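Local structure of replicative DNA helicase DnaB, 1st part (Mycobacterium tuberculosis, 2R5U) at residues P28-A33 and A123-E128; Q35-G40 and G58-P63; Q66-A71 and P104-L109. The protein probably unwinds duplex DNA ahead of the replisome as a hexameric ATP-driven 5'-3' helicase, of which this chain is the N-terminal domain. One frame throughout, in Å; residues are numbered along the deposited sequence.

Interaction 1: P28-A33 and A123-E128; sequences PQDLAA and ASIVAE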
# COMPACT_ATOMS: atom_id res chain seq x y z
N PRO B 28 -4.48 -32.45 -11.58
CA PRO B 28 -5.56 -33.45 -11.55
C PRO B 28 -6.94 -32.78 -11.61
O PRO B 28 -7.21 -31.86 -10.84
CB PRO B 28 -5.35 -34.14 -10.20
CG PRO B 28 -3.84 -34.02 -9.95
CD PRO B 28 -3.47 -32.68 -10.53
N GLN B 29 -7.79 -33.23 -12.53
CA GLN B 29 -9.09 -32.58 -12.79
C GLN B 29 -10.02 -33.49 -13.59
O GLN B 29 -9.58 -34.42 -14.24
CB GLN B 29 -8.87 -31.25 -13.55
CG GLN B 29 -8.31 -31.44 -14.97
CD GLN B 29 -7.95 -30.14 -15.66
OE1 GLN B 29 -8.73 -29.60 -16.44
NE2 GLN B 29 -6.77 -29.62 -15.36
N ASP B 30 -11.32 -33.21 -13.53
CA ASP B 30 -12.27 -33.83 -14.45
C ASP B 30 -13.35 -32.80 -14.77
O ASP B 30 -14.31 -32.64 -14.00
CB ASP B 30 -12.88 -35.12 -13.88
CG ASP B 30 -13.63 -35.95 -14.93
OD1 ASP B 30 -14.27 -35.38 -15.83
OD2 ASP B 30 -13.59 -37.20 -14.86
N LEU B 31 -13.15 -32.06 -15.86
CA LEU B 31 -14.08 -31.01 -16.27
C LEU B 31 -15.46 -31.55 -16.61
O LEU B 31 -16.46 -30.92 -16.28
CB LEU B 31 -13.53 -30.17 -17.43
CG LEU B 31 -12.88 -28.79 -17.21
CD1 LEU B 31 -13.93 -27.74 -17.10
CD2 LEU B 31 -11.96 -28.72 -16.00
N ALA B 32 -15.52 -32.72 -17.25
CA ALA B 32 -16.78 -33.34 -17.59
C ALA B 32 -17.57 -33.64 -16.31
O ALA B 32 -18.76 -33.36 -16.25
CB ALA B 32 -16.55 -34.62 -18.39
N ALA B 33 -16.90 -34.22 -15.31
CA ALA B 33 -17.57 -34.54 -14.05
C ALA B 33 -18.03 -33.26 -13.29
O ALA B 33 -19.10 -33.25 -12.68
CB ALA B 33 -16.71 -35.43 -13.19
N ALA B 123 -19.80 -36.12 -8.10
CA ALA B 123 -19.18 -35.36 -7.02
C ALA B 123 -18.00 -36.14 -6.43
O ALA B 123 -17.00 -35.54 -6.09
CB ALA B 123 -20.19 -35.05 -5.92
N SER B 124 -18.14 -37.46 -6.31
CA SER B 124 -17.05 -38.28 -5.78
C SER B 124 -15.78 -38.22 -6.67
O SER B 124 -14.66 -38.25 -6.16
CB SER B 124 -17.52 -39.72 -5.49
OG SER B 124 -17.44 -40.56 -6.64
N ILE B 125 -15.98 -38.10 -7.99
CA ILE B 125 -14.90 -37.91 -8.95
C ILE B 125 -14.24 -36.56 -8.70
O ILE B 125 -13.02 -36.48 -8.58
CB ILE B 125 -15.38 -37.99 -10.43
CG1 ILE B 125 -15.86 -39.40 -10.81
CG2 ILE B 125 -14.28 -37.49 -11.37
CD1 ILE B 125 -14.76 -40.46 -10.84
N VAL B 126 -15.06 -35.52 -8.62
CA VAL B 126 -14.56 -34.16 -8.41
C VAL B 126 -13.77 -34.06 -7.09
O VAL B 126 -12.75 -33.41 -7.04
CB VAL B 126 -15.70 -33.09 -8.48
CG1 VAL B 126 -15.16 -31.71 -8.17
CG2 VAL B 126 -16.36 -33.07 -9.88
N ALA B 127 -14.27 -34.72 -6.05
CA ALA B 127 -13.63 -34.76 -4.73
C ALA B 127 -12.27 -35.48 -4.75
O ALA B 127 -11.31 -35.01 -4.15
CB ALA B 127 -14.55 -35.42 -3.73
N GLU B 128 -12.20 -36.62 -5.44
CA GLU B 128 -10.96 -37.35 -5.63
C GLU B 128 -9.91 -36.51 -6.34
O GLU B 128 -8.76 -36.44 -5.88
CB GLU B 128 -11.20 -38.65 -6.40
CG GLU B 128 -10.83 -39.88 -5.62
CD GLU B 128 -10.83 -41.14 -6.46
OE1 GLU B 128 -10.45 -41.06 -7.65
OE2 GLU B 128 -11.21 -42.20 -5.91

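Interaction 2: Q35-G40 and G58-P63; sequences QSVLGG and GDFYRP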
# COMPACT_ATOMS: atom_id res chain seq x y z
N GLN B 35 -19.06 -30.48 -14.76
CA GLN B 35 -20.25 -30.05 -15.52
C GLN B 35 -21.48 -30.85 -15.10
O GLN B 35 -22.51 -30.27 -14.80
CB GLN B 35 -19.99 -30.16 -17.03
CG GLN B 35 -19.02 -29.11 -17.56
CD GLN B 35 -18.54 -29.40 -18.97
OE1 GLN B 35 -18.64 -30.53 -19.47
NE2 GLN B 35 -18.00 -28.40 -19.61
N SER B 36 -21.33 -32.17 -15.03
CA SER B 36 -22.41 -33.08 -14.63
C SER B 36 -22.92 -32.83 -13.19
O SER B 36 -24.13 -32.88 -12.93
CB SER B 36 -21.94 -34.53 -14.76
OG SER B 36 -21.69 -34.88 -16.13
N VAL B 37 -21.98 -32.56 -12.27
CA VAL B 37 -22.34 -32.16 -10.90
C VAL B 37 -23.20 -30.91 -10.87
O VAL B 37 -24.25 -30.87 -10.20
CB VAL B 37 -21.11 -31.93 -9.99
CG1 VAL B 37 -21.54 -31.24 -8.69
CG2 VAL B 37 -20.47 -33.22 -9.65
N LEU B 38 -22.77 -29.89 -11.60
CA LEU B 38 -23.48 -28.62 -11.61
C LEU B 38 -24.85 -28.75 -12.29
O LEU B 38 -25.81 -28.16 -11.83
CB LEU B 38 -22.64 -27.52 -12.27
CG LEU B 38 -21.37 -27.11 -11.50
CD1 LEU B 38 -20.56 -26.13 -12.33
CD2 LEU B 38 -21.70 -26.51 -10.12
N GLY B 39 -24.91 -29.52 -13.38
CA GLY B 39 -26.16 -29.79 -14.10
C GLY B 39 -27.16 -30.47 -13.19
O GLY B 39 -28.31 -30.07 -13.15
N GLY B 40 -26.70 -31.48 -12.45
CA GLY B 40 -27.52 -32.23 -11.50
C GLY B 40 -28.12 -31.37 -10.39
O GLY B 40 -29.31 -31.46 -10.10
N GLY B 58 -13.73 -24.73 -2.97
CA GLY B 58 -12.42 -24.82 -3.63
C GLY B 58 -12.18 -26.08 -4.43
O GLY B 58 -11.18 -26.17 -5.14
N ASP B 59 -13.11 -27.04 -4.36
CA ASP B 59 -12.94 -28.35 -5.03
C ASP B 59 -13.01 -28.32 -6.57
O ASP B 59 -12.51 -29.22 -7.26
CB ASP B 59 -13.91 -29.38 -4.45
CG ASP B 59 -13.41 -29.99 -3.12
OD1 ASP B 59 -12.25 -29.76 -2.70
OD2 ASP B 59 -14.21 -30.72 -2.49
N PHE B 60 -13.60 -27.28 -7.12
CA PHE B 60 -13.72 -27.17 -8.58
C PHE B 60 -12.43 -26.59 -9.14
O PHE B 60 -11.95 -25.59 -8.63
CB PHE B 60 -14.92 -26.31 -8.95
CG PHE B 60 -16.23 -27.01 -8.74
CD1 PHE B 60 -16.83 -27.02 -7.49
CD2 PHE B 60 -16.82 -27.73 -9.79
CE1 PHE B 60 -18.04 -27.70 -7.29
CE2 PHE B 60 -18.02 -28.41 -9.59
CZ PHE B 60 -18.64 -28.38 -8.33
N TYR B 61 -11.86 -27.24 -10.15
CA TYR B 61 -10.68 -26.71 -10.82
C TYR B 61 -11.00 -25.43 -11.59
O TYR B 61 -10.27 -24.44 -11.49
CB TYR B 61 -10.05 -27.74 -11.78
CG TYR B 61 -8.82 -27.17 -12.48
CD1 TYR B 61 -8.82 -26.95 -13.85
CD2 TYR B 61 -7.68 -26.80 -11.75
CE1 TYR B 61 -7.70 -26.40 -14.50
CE2 TYR B 61 -6.56 -26.24 -12.37
CZ TYR B 61 -6.57 -26.05 -13.74
OH TYR B 61 -5.46 -25.51 -14.37
N ARG B 62 -12.07 -25.46 -12.37
CA ARG B 62 -12.43 -24.29 -13.19
C ARG B 62 -13.12 -23.21 -12.34
O ARG B 62 -14.13 -23.51 -11.70
CB ARG B 62 -13.34 -24.73 -14.34
CG ARG B 62 -13.17 -23.88 -15.58
CD ARG B 62 -14.27 -24.16 -16.55
NE ARG B 62 -15.07 -22.98 -16.87
CZ ARG B 62 -14.84 -22.16 -17.91
NH1 ARG B 62 -15.64 -21.13 -18.14
NH2 ARG B 62 -13.80 -22.39 -18.72
N PRO B 63 -12.57 -21.98 -12.33
CA PRO B 63 -13.17 -20.85 -11.60
C PRO B 63 -14.67 -20.59 -11.89
O PRO B 63 -15.44 -20.36 -10.96
CB PRO B 63 -12.31 -19.65 -12.04
CG PRO B 63 -11.00 -20.26 -12.39
CD PRO B 63 -11.31 -21.58 -12.99

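Interaction 3: Q66-A71 and P104-L109; sequences QNVYDA and PYLHTL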
# COMPACT_ATOMS: atom_id res chain seq x y z
N GLN B 66 -16.62 -23.11 -9.85
CA GLN B 66 -16.69 -22.74 -8.43
C GLN B 66 -17.72 -21.65 -8.19
O GLN B 66 -18.44 -21.69 -7.20
CB GLN B 66 -15.33 -22.28 -7.85
CG GLN B 66 -15.32 -22.24 -6.31
CD GLN B 66 -15.42 -23.63 -5.69
OE1 GLN B 66 -16.38 -23.93 -4.95
NE2 GLN B 66 -14.47 -24.49 -6.02
N ASN B 67 -17.77 -20.67 -9.08
CA ASN B 67 -18.71 -19.55 -8.97
C ASN B 67 -20.15 -20.08 -9.00
O ASN B 67 -20.99 -19.66 -8.19
CB ASN B 67 -18.54 -18.56 -10.13
CG ASN B 67 -17.23 -17.72 -10.05
OD1 ASN B 67 -16.63 -17.54 -8.99
ND2 ASN B 67 -16.84 -17.17 -11.19
N VAL B 68 -20.42 -20.97 -9.95
CA VAL B 68 -21.77 -21.53 -10.08
C VAL B 68 -22.13 -22.30 -8.82
O VAL B 68 -23.20 -22.08 -8.24
CB VAL B 68 -21.91 -22.43 -11.32
CG1 VAL B 68 -23.32 -23.10 -11.35
CG2 VAL B 68 -21.68 -21.59 -12.57
N TYR B 69 -21.22 -23.18 -8.39
CA TYR B 69 -21.41 -23.97 -7.19
C TYR B 69 -21.69 -23.11 -5.95
O TYR B 69 -22.62 -23.40 -5.18
CB TYR B 69 -20.19 -24.86 -6.95
CG TYR B 69 -20.30 -25.77 -5.74
CD1 TYR B 69 -20.94 -27.00 -5.83
CD2 TYR B 69 -19.75 -25.40 -4.50
CE1 TYR B 69 -21.04 -27.83 -4.74
CE2 TYR B 69 -19.84 -26.23 -3.39
CZ TYR B 69 -20.49 -27.45 -3.53
OH TYR B 69 -20.60 -28.29 -2.47
N ASP B 70 -20.89 -22.06 -5.77
CA ASP B 70 -21.03 -21.14 -4.62
C ASP B 70 -22.39 -20.43 -4.64
O ASP B 70 -23.02 -20.27 -3.59
CB ASP B 70 -19.90 -20.09 -4.58
CG ASP B 70 -18.51 -20.71 -4.40
OD1 ASP B 70 -18.37 -21.93 -4.11
OD2 ASP B 70 -17.51 -19.94 -4.57
N ALA B 71 -22.84 -20.03 -5.83
CA ALA B 71 -24.16 -19.41 -5.99
C ALA B 71 -25.30 -20.38 -5.61
O ALA B 71 -26.23 -20.00 -4.89
CB ALA B 71 -24.34 -18.88 -7.41
N PRO B 104 -27.32 -18.87 -20.72
CA PRO B 104 -27.12 -19.94 -21.71
C PRO B 104 -26.09 -20.97 -21.23
O PRO B 104 -26.23 -22.15 -21.50
CB PRO B 104 -26.56 -19.18 -22.93
CG PRO B 104 -27.08 -17.79 -22.78
CD PRO B 104 -27.05 -17.54 -21.31
N TYR B 105 -25.07 -20.52 -20.50
CA TYR B 105 -24.11 -21.46 -19.93
C TYR B 105 -24.75 -22.41 -18.92
O TYR B 105 -24.46 -23.61 -18.92
CB TYR B 105 -22.94 -20.71 -19.30
CG TYR B 105 -21.93 -21.65 -18.72
CD1 TYR B 105 -21.62 -21.61 -17.37
CD2 TYR B 105 -21.31 -22.60 -19.53
CE1 TYR B 105 -20.68 -22.48 -16.83
CE2 TYR B 105 -20.39 -23.48 -19.00
CZ TYR B 105 -20.08 -23.41 -17.65
OH TYR B 105 -19.17 -24.28 -17.12
N LEU B 106 -25.61 -21.88 -18.05
CA LEU B 106 -26.37 -22.72 -17.12
C LEU B 106 -27.25 -23.74 -17.83
O LEU B 106 -27.35 -24.88 -17.38
CB LEU B 106 -27.21 -21.87 -16.15
CG LEU B 106 -26.48 -20.79 -15.34
CD1 LEU B 106 -27.51 -20.11 -14.44
CD2 LEU B 106 -25.34 -21.41 -14.52
N HIS B 107 -27.85 -23.34 -18.94
CA HIS B 107 -28.66 -24.25 -19.75
C HIS B 107 -27.81 -25.35 -20.41
O HIS B 107 -28.24 -26.49 -20.47
CB HIS B 107 -29.49 -23.49 -20.79
CG HIS B 107 -30.62 -22.72 -20.18
ND1 HIS B 107 -31.68 -23.33 -19.55
CD2 HIS B 107 -30.83 -21.38 -20.07
CE1 HIS B 107 -32.51 -22.40 -19.10
NE2 HIS B 107 -32.02 -21.22 -19.40
N THR B 108 -26.61 -24.99 -20.85
CA THR B 108 -25.63 -25.97 -21.34
C THR B 108 -25.26 -27.01 -20.26
O THR B 108 -25.29 -28.22 -20.52
CB THR B 108 -24.36 -25.28 -21.88
OG1 THR B 108 -24.68 -24.44 -22.99
CG2 THR B 108 -23.34 -26.29 -22.32
N LEU B 109 -24.97 -26.55 -19.05
CA LEU B 109 -24.70 -27.45 -17.91
C LEU B 109 -25.83 -28.42 -17.63
O LEU B 109 -25.59 -29.60 -17.39
CB LEU B 109 -24.41 -26.65 -16.64
CG LEU B 109 -23.11 -25.86 -16.62
CD1 LEU B 109 -22.99 -25.11 -15.31
CD2 LEU B 109 -21.92 -26.80 -16.83

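Interaction 1: P28-A33 and A123-E128
Ala33 packs against Ile125 and Val126, and its meeting with Val126 is the buried part of this contact. The methyl CB of Ala33 sits 3.7 Å from Ile125 CG2, and the backbone carbon C of Ala33 lies 3.8 Å from Val126 CG2. Ala33 and Val126 are both buried. Their CA atoms are also the nearest pair across the two segments, 6.4 Å apart, and the small alanine side chain fits such a close approach. Val126 also packs on Glu34 and Val37 of helix 31-43.

The Asp30 side is a partly exposed rim. Here the Asp30 and Ile125 side chains cross at an angle, and Asp30 OD2 lies 3.6 Å from Ile125 CG2. That is a carboxylate oxygen against a methyl group, not a polar bond. The Asp30 carboxyl carbon CG is anti to the backbone N (chi1 -167°), which places the carboxylate beside the helix start. As the N-cap of helix 31-43, Asp30 accepts from Ala33 N at OD1, N to O 2.9 Å. The donor stands above the carboxylate plane. Beyond this rim, Pro28 packs on Gly146 of a second subunit.

The contact sets the start of helix 31-43 against helix 119-147 without any hydrogen bond between the two segments. Its chemistry implies a division of labour: methyl packing joins the helices, while the carboxylate caps the helix start and probably gains from the helix dipole.

Interaction 2: Q35-G40 and G58-P63
Phe60 points its ring at helix 31-43 and meets it with the far end, at CZ and CE2. Val37 and Leu38, neighbours in sequence, receive it. Their approaches differ. Val37 CG1 comes in at the ring edge, near the ring plane, 4.1 Å from Phe60 CZ. The Val37 and Phe60 side chains run at a slant to one another. Leu38 instead lies alongside Phe60, the two side chains pointing in opposite directions. Its CD2 is 4.0 Å from Phe60 CZ in an oblique position, and its CG is 4.1 Å from Phe60 CE2.

The torsions explain the reach. Phe60 CG is anti to its carbonyl carbon (chi1 -74°), which sends the ring out from the loop. Val37 CG1 is anti to the backbone N (chi1 168°), which turns that methyl toward the ring end.

Phe60 lies in the loop between helix 45-52 and helix 63-77. The ring also packs on Leu55, His65 and Gln66 of the same chain and meets the Tyr69 ring with the planes at about 45°. The polar backbone nearby is tied separately. Tyr61 N donates to Glu34 OE2, and Asp59 O accepts from Arg133 NH2.

All three touching residues are buried, and no hydrogen bond joins the segments. The contact is therefore dispersion packing of one aromatic side chain against two aliphatic ones. It implies that burial of apolar surface holds Phe60 here, while hydrogen bonds to the backbone on either side of Phe60 probably help to hold the loop.

Interaction 3: Q66-A71 and P104-L109
Val68 has CG1 anti to its backbone N (chi1 175°) and CG2 beside that N, which turns both methyls to helix 102-111. Leu106 has CG anti to its carbonyl carbon (chi1 -55°), and its extended chain carries the end nearer to helix 63-77. The two side chains then pass each other in opposite directions. Leu106 CD2 lies 4.1 Å from Val68 CG1 and 4.2 Å from Val68 CG2.

Two residues flank this pair more loosely. Leu109 CD1 stands 4.5 Å from Val68 CG1. Tyr105 offers a ring edge, with CE1 4.5 Å from Val68 CG2. One face of the Tyr105 ring meets Leu109 CG of its own helix, offset toward the rim.

Within the all-helical DnaB N-terminal domain, the axes of 66-71 and 104-109 cross almost at right angles, at -87°, and come no closer than 12.6 Å. Side chains from both helices meet between them. Ile100 of the short helix 97-100 packs on Val68, Tyr105 and Leu106. Leu109 also reaches Gln35 and Leu38 of helix 31-43. On the exposed side of helix 102-111, Thr108 OG1 donates to Pro104 O, while Thr108 N reaches the same oxygen from the opposite face of its plane.

Interactions 2 and 3 are buried, whereas interaction 1 is only partly so and is the only one whose segments are touched by a second subunit. Helix 31-43 serves both interactions 1 and 2, whose centres are about 8 Å apart. Val37 of interaction 2 packs directly on residues of helix 119-147 used by interaction 1. Interactions 2 and 3 touch through Phe60 and Tyr69. Interactions 1 and 3 do not touch, and their centres are about 16 Å apart. No hydrogen bond crosses any of the three. Interaction 1 adds a capping carboxylate at its edge, interaction 2 is aromatic against aliphatic, and interaction 3 is mainly aliphatic between crossed helices.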